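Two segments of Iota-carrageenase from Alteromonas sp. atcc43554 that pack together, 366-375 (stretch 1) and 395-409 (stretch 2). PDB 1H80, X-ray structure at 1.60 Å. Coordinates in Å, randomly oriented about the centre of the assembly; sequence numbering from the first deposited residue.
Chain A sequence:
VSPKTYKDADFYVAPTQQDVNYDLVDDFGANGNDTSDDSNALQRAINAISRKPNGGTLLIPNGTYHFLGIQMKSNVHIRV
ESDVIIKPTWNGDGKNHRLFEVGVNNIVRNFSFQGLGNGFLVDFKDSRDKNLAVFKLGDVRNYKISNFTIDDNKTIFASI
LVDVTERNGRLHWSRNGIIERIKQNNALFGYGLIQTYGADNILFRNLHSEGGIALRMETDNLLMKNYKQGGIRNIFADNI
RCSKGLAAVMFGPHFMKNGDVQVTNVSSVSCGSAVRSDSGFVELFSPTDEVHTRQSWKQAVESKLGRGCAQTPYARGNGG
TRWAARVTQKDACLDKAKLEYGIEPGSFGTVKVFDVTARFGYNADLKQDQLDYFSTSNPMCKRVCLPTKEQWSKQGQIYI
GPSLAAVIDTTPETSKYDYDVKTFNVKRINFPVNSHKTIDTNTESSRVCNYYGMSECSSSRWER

Stretch 1 (366-375) LKQDQLDYFS
Stretch 2 (395-409) QGQIYIGPSLAAVID

How do the two backbones meet? They run antiparallel at a single bridge, where Leu-366 (phi/psi -129/145) faces Tyr-399 (-133/157) with CA atoms 4.9 Å apart. Leu-366 N donates to Tyr-399 O at 2.8 Å, and Tyr-399 N to Leu-366 O at 2.9 Å. Tyr-399 begins the strand 399-401. After Lys-367 (-94/151) stretch 1 coils through compact turns, with Gln-370 N to Lys-367 O at 2.9 Å and Tyr-373 N to Gln-370 O at 3.0 Å.

What secures the polar end? Lys-367, with chi angles m, m, m, t, starts away from stretch 2 but curls back, so that NZ donates to Gln-397 O at 2.8 Å. Gln-368, extended with chi1 and chi2 both t, sends NE2 to Tyr-399 OH at 2.9 Å, nearly straight at 170°. One water accepts from Gln-368 N at 2.9 Å and donates to Gly-396 O at 2.8 Å, joining the backbones. Gly-396 adopts 112/-17, where a CB would jam against the preceding carbonyl.

How are the aromatic rings covered? Leu-371 (m, t) places CD1 3.6 Å from the Tyr-399 ring centroid, almost on the ring normal; Tyr-399 has chi1 m and chi2 79°. Phe-374 (chi1 -82°, chi2 -58°) receives Leu-404 CD2 over one face, 3.5 Å from its centroid, while its edge approaches Pro-402, CZ to O being 3.3 Å.

What fills the space between? Leu-404 (m, t) points toward stretch 1; its CD1 lies 3.7 Å from Leu-366 CD2 and 3.6 Å from Gln-370 CB. Leu-366, also m, t, brings CD1 to 3.7 Å from Gly-401 CA, where a CB would crowd that methyl. Gln-370 (m, t) turns OE1 back to accept from Lys-367 N at 2.9 Å, bracing the turn, and its NE2 lies 3.8 Å from Ile-408 CD1.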

# COMPACT_ATOMS: atom_id res chain seq x y z
N LEU A 366 4.89 11.75 10.41
CA LEU A 366 5.41 11.18 11.64
C LEU A 366 4.29 10.78 12.58
O LEU A 366 3.25 11.43 12.64
CB LEU A 366 6.30 12.21 12.36
CG LEU A 366 7.51 12.72 11.57
CD1 LEU A 366 8.15 13.90 12.30
CD2 LEU A 366 8.51 11.59 11.38
N LYS A 367 4.51 9.69 13.31
CA LYS A 367 3.53 9.21 14.27
C LYS A 367 3.91 9.79 15.62
O LYS A 367 5.09 10.04 15.89
CB LYS A 367 3.53 7.69 14.33
CG LYS A 367 3.15 7.01 13.02
CD LYS A 367 1.74 7.41 12.57
CE LYS A 367 0.68 6.89 13.53
NZ LYS A 367 -0.71 7.19 13.06
N GLN A 368 2.93 10.01 16.48
CA GLN A 368 3.21 10.58 17.79
C GLN A 368 4.23 9.76 18.58
O GLN A 368 5.09 10.34 19.25
CB GLN A 368 1.93 10.71 18.60
CG GLN A 368 2.10 11.55 19.86
CD GLN A 368 0.82 11.65 20.66
OE1 GLN A 368 0.49 10.75 21.43
NE2 GLN A 368 0.08 12.73 20.46
N ASP A 369 4.14 8.43 18.51
CA ASP A 369 5.06 7.58 19.25
C ASP A 369 6.47 7.53 18.66
O ASP A 369 7.29 6.71 19.08
CB ASP A 369 4.49 6.16 19.41
CG ASP A 369 4.44 5.38 18.10
OD1 ASP A 369 4.80 5.93 17.05
OD2 ASP A 369 4.03 4.20 18.14
N GLN A 370 6.74 8.40 17.70
CA GLN A 370 8.06 8.47 17.08
C GLN A 370 8.72 9.80 17.40
O GLN A 370 9.93 9.95 17.27
CB GLN A 370 7.95 8.34 15.56
CG GLN A 370 7.34 7.04 15.07
CD GLN A 370 7.17 7.01 13.57
OE1 GLN A 370 6.85 8.03 12.95
NE2 GLN A 370 7.36 5.84 12.97
N LEU A 371 7.91 10.77 17.83
CA LEU A 371 8.42 12.11 18.14
C LEU A 371 9.53 12.18 19.17
O LEU A 371 10.38 13.07 19.11
CB LEU A 371 7.27 13.02 18.59
CG LEU A 371 6.16 13.29 17.57
CD1 LEU A 371 5.14 14.24 18.19
CD2 LEU A 371 6.75 13.89 16.30
N ASP A 372 9.53 11.25 20.11
CA ASP A 372 10.55 11.25 21.15
C ASP A 372 11.94 10.92 20.60
O ASP A 372 12.94 11.15 21.26
CB ASP A 372 10.17 10.27 22.26
CG ASP A 372 8.96 10.72 23.06
OD1 ASP A 372 8.40 11.80 22.75
OD2 ASP A 372 8.55 10.00 23.99
N TYR A 373 11.99 10.39 19.38
CA TYR A 373 13.28 10.06 18.80
C TYR A 373 14.02 11.31 18.31
O TYR A 373 15.15 11.22 17.83
CB TYR A 373 13.10 9.05 17.67
CG TYR A 373 12.71 7.69 18.19
CD1 TYR A 373 13.55 6.98 19.05
CD2 TYR A 373 11.48 7.11 17.85
CE1 TYR A 373 13.18 5.75 19.57
CE2 TYR A 373 11.10 5.87 18.36
CZ TYR A 373 11.95 5.20 19.23
OH TYR A 373 11.57 3.99 19.75
N PHE A 374 13.39 12.47 18.45
CA PHE A 374 14.03 13.72 18.05
C PHE A 374 14.96 14.20 19.17
O PHE A 374 15.72 15.14 18.99
CB PHE A 374 12.99 14.80 17.78
CG PHE A 374 12.38 14.73 16.41
CD1 PHE A 374 13.18 14.79 15.28
CD2 PHE A 374 11.00 14.62 16.26
CE1 PHE A 374 12.62 14.75 14.00
CE2 PHE A 374 10.43 14.57 14.99
CZ PHE A 374 11.24 14.64 13.86
N SER A 375 14.90 13.52 20.32
CA SER A 375 15.70 13.91 21.47
C SER A 375 17.20 14.05 21.21
O SER A 375 17.87 14.86 21.85
CB SER A 375 15.49 12.92 22.62
OG SER A 375 16.01 11.64 22.29
N GLN A 395 -6.53 14.81 16.15
CA GLN A 395 -5.21 15.36 16.43
C GLN A 395 -4.37 14.39 17.25
O GLN A 395 -4.82 13.85 18.26
CB GLN A 395 -5.31 16.68 17.18
CG GLN A 395 -5.86 17.82 16.35
CD GLN A 395 -5.54 19.17 16.96
OE1 GLN A 395 -5.87 19.44 18.12
NE2 GLN A 395 -4.89 20.03 16.18
N GLY A 396 -3.13 14.18 16.81
CA GLY A 396 -2.23 13.28 17.49
C GLY A 396 -1.94 12.04 16.67
O GLY A 396 -0.98 11.32 16.94
N GLN A 397 -2.76 11.79 15.66
CA GLN A 397 -2.56 10.62 14.81
C GLN A 397 -1.48 10.87 13.76
O GLN A 397 -0.87 9.93 13.25
CB GLN A 397 -3.85 10.23 14.09
CG GLN A 397 -4.99 9.83 14.99
CD GLN A 397 -6.05 9.04 14.24
OE1 GLN A 397 -6.45 9.42 13.14
NE2 GLN A 397 -6.51 7.95 14.83
N ILE A 398 -1.24 12.13 13.45
CA ILE A 398 -0.24 12.47 12.44
C ILE A 398 0.44 13.81 12.71
O ILE A 398 -0.19 14.77 13.15
CB ILE A 398 -0.89 12.51 11.02
CG1 ILE A 398 0.16 12.87 9.96
CG2 ILE A 398 -2.02 13.53 11.00
CD1 ILE A 398 1.23 11.83 9.78
N TYR A 399 1.74 13.85 12.46
CA TYR A 399 2.54 15.06 12.61
C TYR A 399 3.37 15.18 11.35
O TYR A 399 3.60 14.18 10.66
CB TYR A 399 3.49 14.96 13.81
CG TYR A 399 2.79 14.94 15.14
CD1 TYR A 399 2.19 13.78 15.62
CD2 TYR A 399 2.70 16.10 15.90
CE1 TYR A 399 1.51 13.78 16.83
CE2 TYR A 399 2.01 16.11 17.11
CZ TYR A 399 1.42 14.95 17.57
OH TYR A 399 0.73 14.95 18.75
N ILE A 400 3.81 16.39 11.05
CA ILE A 400 4.66 16.61 9.89
C ILE A 400 5.94 17.21 10.44
O ILE A 400 5.91 18.16 11.22
CB ILE A 400 4.03 17.58 8.87
CG1 ILE A 400 2.72 17.01 8.34
CG2 ILE A 400 5.01 17.82 7.72
CD1 ILE A 400 2.04 17.88 7.30
N GLY A 401 7.07 16.64 10.04
CA GLY A 401 8.34 17.13 10.52
C GLY A 401 9.52 16.46 9.85
O GLY A 401 9.36 15.75 8.85
N PRO A 402 10.73 16.66 10.39
CA PRO A 402 11.95 16.07 9.84
C PRO A 402 11.98 14.55 9.82
O PRO A 402 11.33 13.89 10.64
CB PRO A 402 13.05 16.64 10.74
CG PRO A 402 12.45 17.91 11.28
CD PRO A 402 11.03 17.51 11.55
N SER A 403 12.72 14.01 8.86
CA SER A 403 12.90 12.57 8.73
C SER A 403 13.57 12.11 10.02
O SER A 403 14.36 12.85 10.60
CB SER A 403 13.80 12.26 7.54
OG SER A 403 13.22 12.72 6.34
N LEU A 404 13.27 10.89 10.45
CA LEU A 404 13.85 10.39 11.69
C LEU A 404 14.98 9.38 11.55
O LEU A 404 15.88 9.34 12.39
CB LEU A 404 12.75 9.78 12.56
CG LEU A 404 11.93 10.79 13.37
CD1 LEU A 404 10.72 10.11 13.98
CD2 LEU A 404 12.81 11.39 14.46
N ALA A 405 14.95 8.58 10.49
CA ALA A 405 16.00 7.58 10.32
C ALA A 405 15.94 6.98 8.93
O ALA A 405 15.08 7.32 8.13
CB ALA A 405 15.82 6.47 11.35
N ALA A 406 16.87 6.07 8.66
CA ALA A 406 16.89 5.38 7.38
C ALA A 406 16.01 4.15 7.55
O ALA A 406 15.22 3.79 6.68
CB ALA A 406 18.31 4.96 7.02
N VAL A 407 16.15 3.51 8.71
CA VAL A 407 15.40 2.31 9.03
C VAL A 407 14.83 2.32 10.44
O VAL A 407 15.49 2.74 11.39
CB VAL A 407 16.31 1.06 8.90
CG1 VAL A 407 15.54 -0.20 9.32
CG2 VAL A 407 16.81 0.93 7.47
N ILE A 408 13.59 1.88 10.56
CA ILE A 408 12.93 1.77 11.85
C ILE A 408 12.54 0.31 11.98
O ILE A 408 11.88 -0.25 11.10
CB ILE A 408 11.67 2.66 11.93
CG1 ILE A 408 12.07 4.13 11.87
CG2 ILE A 408 10.93 2.38 13.24
CD1 ILE A 408 10.90 5.09 11.92
N ASP A 409 12.99 -0.32 13.05
CA ASP A 409 12.68 -1.73 13.29
C ASP A 409 12.28 -1.88 14.74
O ASP A 409 13.13 -1.88 15.63
CB ASP A 409 13.91 -2.60 13.01
CG ASP A 409 13.61 -4.08 13.15
OD1 ASP A 409 12.72 -4.44 13.96
OD2 ASP A 409 14.27 -4.89 12.47
O HOH W 1 0.28 9.01 16.00